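Local coordinates for protein enoyl-CoA hydratase, EchA3 (PDB 3R6H) that probably acts as a lyase of lipid metabolism, belonging to the enoyl-CoA hydratase/isomerase (crotonase) family and assembling as a trimer, at residues Met137-Tyr141 against Ala142-Val146; Glu191-Ala194 against Arg195-Gly199. All coordinates share one frame; numbering follows the deposited sequence. Where two conformers were deposited one is given.

Interaction 1 of 2, residues Met137-Tyr141 against Ala142-Val146; sequences MTIPY and AAMEV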
ATOM      1  N   MET A 137     -23.089 -11.031   3.644  1.00 14.84           N
ATOM      2  CA  MET A 137     -22.161 -12.104   3.349  0.50 14.43           C
ATOM      3  C   MET A 137     -20.774 -11.693   3.837  1.00 14.42           C
ATOM      4  O   MET A 137     -20.351 -10.557   3.632  1.00 12.89           O
ATOM      5  CB  MET A 137     -22.166 -12.397   1.845  0.50 14.88           C
ATOM      6  CG  MET A 137     -23.573 -12.641   1.283  0.50 16.81           C
ATOM      7  SD  MET A 137     -23.606 -13.217  -0.429  0.50 19.84           S
ATOM      8  CE  MET A 137     -22.690 -14.732  -0.221  0.50 21.11           C
ATOM      9  N   THR A 138     -20.094 -12.612   4.513  1.00 13.93           N
ATOM     10  CA  THR A 138     -18.683 -12.404   4.926  1.00 13.48           C
ATOM     11  C   THR A 138     -17.803 -12.633   3.687  1.00 13.07           C
ATOM     12  O   THR A 138     -18.023 -13.561   2.908  1.00 13.88           O
ATOM     13  CB  THR A 138     -18.263 -13.411   6.040  1.00 14.25           C
ATOM     14  OG1 THR A 138     -19.051 -13.193   7.215  1.00 14.24           O
ATOM     15  CG2 THR A 138     -16.780 -13.281   6.404  1.00 13.81           C
ATOM     16  N   ILE A 139     -16.794 -11.801   3.463  1.00 11.53           N
ATOM     17  CA  ILE A 139     -15.940 -12.010   2.285  1.00 10.80           C
ATOM     18  C   ILE A 139     -15.040 -13.223   2.493  1.00 11.00           C
ATOM     19  O   ILE A 139     -14.338 -13.301   3.494  1.00 11.56           O
ATOM     20  CB  ILE A 139     -15.070 -10.770   1.951  1.00 10.39           C
ATOM     21  CG1 ILE A 139     -15.976  -9.562   1.672  1.00 12.29           C
ATOM     22  CG2 ILE A 139     -14.163 -11.082   0.716  1.00  9.57           C
ATOM     23  CD1 ILE A 139     -15.250  -8.251   1.300  1.00 10.76           C
ATOM     24  N   PRO A 140     -15.028 -14.180   1.542  1.00 11.87           N
ATOM     25  CA  PRO A 140     -14.174 -15.354   1.681  1.00 12.25           C
ATOM     26  C   PRO A 140     -12.699 -15.020   1.782  1.00 12.27           C
ATOM     27  O   PRO A 140     -12.252 -13.995   1.230  1.00 10.61           O
ATOM     28  CB  PRO A 140     -14.429 -16.135   0.379  1.00 12.55           C
ATOM     29  CG  PRO A 140     -15.807 -15.776  -0.005  1.00 13.91           C
ATOM     30  CD  PRO A 140     -15.865 -14.274   0.349  1.00 12.72           C
ATOM     31  N   TYR A 141     -11.931 -15.883   2.455  1.00 12.16           N
ATOM     32  CA  TYR A 141     -10.509 -15.653   2.631  1.00 11.74           C
ATOM     33  C   TYR A 141      -9.789 -15.490   1.297  1.00 11.68           C
ATOM     34  O   TYR A 141      -8.935 -14.592   1.167  1.00 10.63           O
ATOM     35  CB  TYR A 141      -9.850 -16.793   3.431  1.00 12.52           C
ATOM     36  CG  TYR A 141     -10.126 -16.699   4.923  1.00 15.68           C
ATOM     37  CD1 TYR A 141      -9.454 -15.784   5.709  1.00 18.52           C
ATOM     38  CD2 TYR A 141     -11.049 -17.536   5.535  1.00 19.90           C
ATOM     39  CE1 TYR A 141      -9.683 -15.689   7.075  1.00 20.89           C
ATOM     40  CE2 TYR A 141     -11.296 -17.441   6.923  1.00 22.18           C
ATOM     41  CZ  TYR A 141     -10.599 -16.514   7.675  1.00 22.85           C
ATOM     42  OH  TYR A 141     -10.815 -16.407   9.041  1.00 27.22           O
ATOM     43  N   ALA A 142     -10.106 -16.319   0.296  1.00 10.84           N
ATOM     44  CA  ALA A 142      -9.423 -16.189  -1.000  1.00 11.22           C
ATOM     45  C   ALA A 142      -9.659 -14.829  -1.656  1.00 10.28           C
ATOM     46  O   ALA A 142      -8.736 -14.253  -2.243  1.00  9.77           O
ATOM     47  CB  ALA A 142      -9.796 -17.296  -1.969  1.00 10.56           C
ATOM     48  N   ALA A 143     -10.881 -14.324  -1.522  1.00 10.32           N
ATOM     49  CA  ALA A 143     -11.241 -12.988  -2.039  1.00  9.70           C
ATOM     50  C   ALA A 143     -10.512 -11.898  -1.285  1.00  9.50           C
ATOM     51  O   ALA A 143     -10.047 -10.909  -1.884  1.00  8.68           O
ATOM     52  CB  ALA A 143     -12.773 -12.771  -1.948  1.00 11.16           C
ATOM     53  N   MET A 144     -10.382 -12.042   0.032  1.00  8.44           N
ATOM     54  CA  MET A 144      -9.628 -11.036   0.780  1.00  7.93           C
ATOM     55  C   MET A 144      -8.191 -10.938   0.285  1.00  8.57           C
ATOM     56  O   MET A 144      -7.607  -9.850   0.206  1.00  8.24           O
ATOM     57  CB  MET A 144      -9.662 -11.290   2.293  1.00  8.75           C
ATOM     58  CG  MET A 144     -11.090 -11.172   2.937  1.00  8.83           C
ATOM     59  SD  MET A 144     -11.717  -9.471   2.888  1.00 11.02           S
ATOM     60  CE  MET A 144     -10.710  -8.763   4.210  1.00  8.05           C
ATOM     61  N   GLU A 145      -7.606 -12.077  -0.038  1.00  8.66           N
ATOM     62  CA  GLU A 145      -6.210 -12.079  -0.498  1.00  8.80           C
ATOM     63  C   GLU A 145      -6.080 -11.408  -1.875  1.00  7.67           C
ATOM     64  O   GLU A 145      -5.098 -10.707  -2.150  1.00  7.64           O
ATOM     65  CB  GLU A 145      -5.672 -13.506  -0.532  1.00  9.16           C
ATOM     66  CG  GLU A 145      -5.541 -14.158   0.854  1.00 10.62           C
ATOM     67  CD  GLU A 145      -4.413 -13.660   1.687  1.00 14.75           C
ATOM     68  OE1 GLU A 145      -3.473 -12.996   1.173  1.00 13.12           O
ATOM     69  OE2 GLU A 145      -4.452 -13.918   2.926  1.00 16.47           O
ATOM     70  N   VAL A 146      -7.058 -11.624  -2.734  1.00  8.53           N
ATOM     71  CA  VAL A 146      -7.108 -10.968  -4.040  1.00  8.07           C
ATOM     72  C   VAL A 146      -7.197  -9.443  -3.871  1.00  7.31           C
ATOM     73  O   VAL A 146      -6.416  -8.704  -4.491  1.00  7.36           O
ATOM     74  CB  VAL A 146      -8.286 -11.477  -4.889  1.00  8.35           C
ATOM     75  CG1 VAL A 146      -8.502 -10.607  -6.106  1.00  8.59           C
ATOM     76  CG2 VAL A 146      -8.074 -12.972  -5.338  1.00  7.10           C
TER

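Interaction 2 of 2, residues Glu191-Ala194 against Arg195-Gly199; sequences EEAA and REFAG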
ATOM      1  N   GLU A 191      -7.285  -4.195 -25.699  1.00 11.81           N
ATOM      2  CA  GLU A 191      -6.646  -4.978 -26.772  1.00 12.23           C
ATOM      3  C   GLU A 191      -5.312  -4.353 -27.202  1.00 12.19           C
ATOM      4  O   GLU A 191      -4.322  -5.073 -27.377  1.00 12.24           O
ATOM      5  CB  GLU A 191      -7.619  -5.138 -27.969  1.00 13.84           C
ATOM      6  CG  GLU A 191      -8.797  -5.995 -27.634  1.00 14.62           C
ATOM      7  CD  GLU A 191      -9.948  -5.951 -28.647  1.00 20.55           C
ATOM      8  OE1 GLU A 191      -9.986  -5.023 -29.465  1.00 24.04           O
ATOM      9  OE2 GLU A 191     -10.841  -6.804 -28.555  1.00 18.22           O
ATOM     10  N   GLU A 192      -5.254  -3.015 -27.313  1.00 12.26           N
ATOM     11  CA  GLU A 192      -4.015  -2.319 -27.612  1.00 12.95           C
ATOM     12  C   GLU A 192      -2.968  -2.589 -26.543  1.00 13.06           C
ATOM     13  O   GLU A 192      -1.800  -2.865 -26.836  1.00 13.47           O
ATOM     14  CB  GLU A 192      -4.252  -0.808 -27.728  1.00 14.22           C
ATOM     15  CG  GLU A 192      -3.051  -0.004 -28.270  1.00 18.79           C
ATOM     16  CD  GLU A 192      -3.262   1.527 -28.231  1.00 24.63           C
ATOM     17  OE1 GLU A 192      -3.656   2.120 -27.171  1.00 23.77           O
ATOM     18  OE2 GLU A 192      -3.003   2.162 -29.284  1.00 29.25           O
ATOM     19  N   ALA A 193      -3.380  -2.482 -25.281  1.00 11.42           N
ATOM     20  CA  ALA A 193      -2.430  -2.696 -24.183  1.00 11.00           C
ATOM     21  C   ALA A 193      -1.889  -4.118 -24.182  1.00 10.19           C
ATOM     22  O   ALA A 193      -0.710  -4.328 -23.912  1.00 11.32           O
ATOM     23  CB  ALA A 193      -3.086  -2.368 -22.816  1.00 11.32           C
ATOM     24  N   ALA A 194      -2.763  -5.076 -24.427  1.00 10.98           N
ATOM     25  CA  ALA A 194      -2.403  -6.484 -24.487  1.00 11.43           C
ATOM     26  C   ALA A 194      -1.386  -6.713 -25.596  1.00 12.39           C
ATOM     27  O   ALA A 194      -0.392  -7.399 -25.394  1.00 12.63           O
ATOM     28  CB  ALA A 194      -3.663  -7.366 -24.729  1.00 11.17           C
ATOM     29  N   ARG A 195      -1.592  -6.082 -26.754  1.00 12.24           N
ATOM     30  CA  ARG A 195      -0.575  -6.181 -27.831  1.00 14.37           C
ATOM     31  C   ARG A 195       0.775  -5.614 -27.416  1.00 13.96           C
ATOM     32  O   ARG A 195       1.810  -6.193 -27.694  1.00 13.85           O
ATOM     33  CB  ARG A 195      -1.037  -5.463 -29.109  1.00 14.60           C
ATOM     34  CG  ARG A 195      -2.191  -6.134 -29.767  1.00 19.04           C
ATOM     35  CD  ARG A 195      -2.612  -5.432 -31.072  1.00 25.44           C
ATOM     36  NE  ARG A 195      -4.067  -5.535 -31.249  1.00 31.17           N
ATOM     37  CZ  ARG A 195      -4.706  -6.631 -31.652  1.00 35.25           C
ATOM     38  NH1 ARG A 195      -6.035  -6.617 -31.771  1.00 38.37           N
ATOM     39  NH2 ARG A 195      -4.037  -7.745 -31.930  1.00 36.64           N
ATOM     40  N   GLU A 196       0.761  -4.478 -26.735  1.00 13.68           N
ATOM     41  CA  GLU A 196       1.981  -3.884 -26.191  1.00 14.20           C
ATOM     42  C   GLU A 196       2.670  -4.854 -25.216  1.00 12.62           C
ATOM     43  O   GLU A 196       3.874  -5.077 -25.307  1.00 12.85           O
ATOM     44  CB  GLU A 196       1.661  -2.534 -25.493  1.00 14.68           C
ATOM     45  CG  GLU A 196       1.243  -1.440 -26.467  1.00 20.17           C
ATOM     46  CD  GLU A 196       0.424  -0.270 -25.851  1.00 24.41           C
ATOM     47  OE1 GLU A 196       0.145  -0.250 -24.649  1.00 29.07           O
ATOM     48  OE2 GLU A 196       0.055   0.642 -26.610  1.00 31.02           O
ATOM     49  N   PHE A 197       1.900  -5.447 -24.312  1.00 12.02           N
ATOM     50  CA  PHE A 197       2.460  -6.325 -23.255  1.00 11.08           C
ATOM     51  C   PHE A 197       2.961  -7.638 -23.831  1.00 12.15           C
ATOM     52  O   PHE A 197       3.895  -8.231 -23.287  1.00 11.52           O
ATOM     53  CB  PHE A 197       1.449  -6.593 -22.127  1.00 11.65           C
ATOM     54  CG  PHE A 197       0.977  -5.352 -21.415  1.00  9.09           C
ATOM     55  CD1 PHE A 197       1.849  -4.311 -21.145  1.00 12.40           C
ATOM     56  CD2 PHE A 197      -0.364  -5.232 -20.997  1.00 11.14           C
ATOM     57  CE1 PHE A 197       1.410  -3.158 -20.500  1.00 12.88           C
ATOM     58  CE2 PHE A 197      -0.797  -4.079 -20.336  1.00 10.25           C
ATOM     59  CZ  PHE A 197       0.094  -3.054 -20.097  1.00 11.75           C
ATOM     60  N   ALA A 198       2.369  -8.080 -24.950  1.00 12.16           N
ATOM     61  CA  ALA A 198       2.878  -9.295 -25.645  1.00 12.91           C
ATOM     62  C   ALA A 198       4.302  -9.099 -26.151  1.00 13.11           C
ATOM     63  O   ALA A 198       5.022 -10.086 -26.437  1.00 14.13           O
ATOM     64  CB  ALA A 198       1.939  -9.678 -26.791  1.00 13.37           C
ATOM     65  N   GLY A 199       4.722  -7.839 -26.274  1.00 13.61           N
ATOM     66  CA  GLY A 199       6.096  -7.462 -26.605  1.00 14.18           C
ATOM     67  C   GLY A 199       7.139  -7.532 -25.503  1.00 13.70           C
ATOM     68  O   GLY A 199       8.351  -7.450 -25.761  1.00 13.55           O
TER

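Interaction 1 of 2, residues Met137-Tyr141 against Ala142-Val146
The carbonyl oxygen of P140 accepts the first hydrogen bond of helix 141-150: M144 N lies 3.0 Å from P140 O, and the amide arrives nearly in line with the C=O bond, at a C=O...N angle of 162°. P140 ends the loop at the N-cap position and Y141 opens the helix; it is the backbone oxygen of the proline, not its side chain, that bonds into the first turn. One residue on, E145 N reaches Y141 O at 3.1 Å, the donor tilted 19° out of the carbonyl plane. Carbon lies against these oxygens too, with M144 CG 3.5 Å from P140 O and E145 CG 3.4 Å from Y141 O.

The apolar half of the contact belongs to I139. Its chi1 of -60° sets CG1 beside the backbone N and leaves CG2 anti to it, reaching A143 CB at 3.4 Å, tighter than usual for two carbons. The same methyl meets M144 SD at 3.6 Å. M144 is bent at both chi2 and chi3, folding its sulfur back over the isoleucine, and the two side chains cross at about a right angle. P140 CD adds a looser touch on A143 CB at 4.1 Å.

F85 of helix 75-92 packs on P140, A142 and A143, while A160 of helix 153-161 touches both I139 and M144. From the second subunit, R211 hydrogen-bonds to I139 O and makes a cation-pi contact with the Y141 ring. The chemistry is that of a helix start with polar backbone bonds and an apolar packing side: bonds from M144 and E145 begin the helix, the I139 methyl wedges between alanine and methionine, and the carbonyl just before the cap is answered by a neighbouring subunit.

Interaction 2 of 2, residues Glu191-Ala194 against Arg195-Gly199
One face of the F197 ring carries a backbone oxygen: A193 O sits 3.0 Å above the ring plane, displaced toward the rim, with CD2 of F197 its nearest ring atom at 3.1 Å. The same oxygen accepts the hydrogen bond from F197 N at 2.9 Å. With CG anti to the carbonyl carbon (chi1 -60°), the ring is laid back along the preceding turn, where its CE2 also meets A193 CB at 3.8 Å. H119 adds an edge-to-face ring contact with F197.

Two other flat groups, the carboxylates of E192 and E196, lie one turn apart with their planes 23° from parallel. E192 OE1 and E196 OE2 are 4.0 Å apart, but R189, one turn before E192 and two before E196, forms salt bridges with both and probably offsets their repulsion. R195 runs its aliphatic part past E191 O, CG at 3.4 Å, before NH2 hydrogen-bonds to D12 O.

Together these contacts describe the last turns of amphipathic helix 186-198: E192 and E196 line one side, E191 packs on strand 15-20, A194 against strands 15-20, 50-54 and 98-102 of the central sheet, and F197 touches V99 of strand 98-102 and, across the interface, L162 of the third subunit.

How the interactions relate
Interaction 1 and interaction 2 follow one another along the chain, 137-146 closing well before 191-199 opens, and they sit on opposite sides of the chain's centre. Their centres are 30 Å apart and their nearest atoms about 17 Å, so neither touches the other. Both are local helix contacts, but at different ends: 137-146 starts helix 141-150, whereas 191-199 lies in the closing turns of helix 186-198. Each meets a different neighbour in the trimer, the second subunit at interaction 1 and the third at interaction 2. The bound potassium ion lies about 4 Å from the P140 side chain, placing it beside interaction 1.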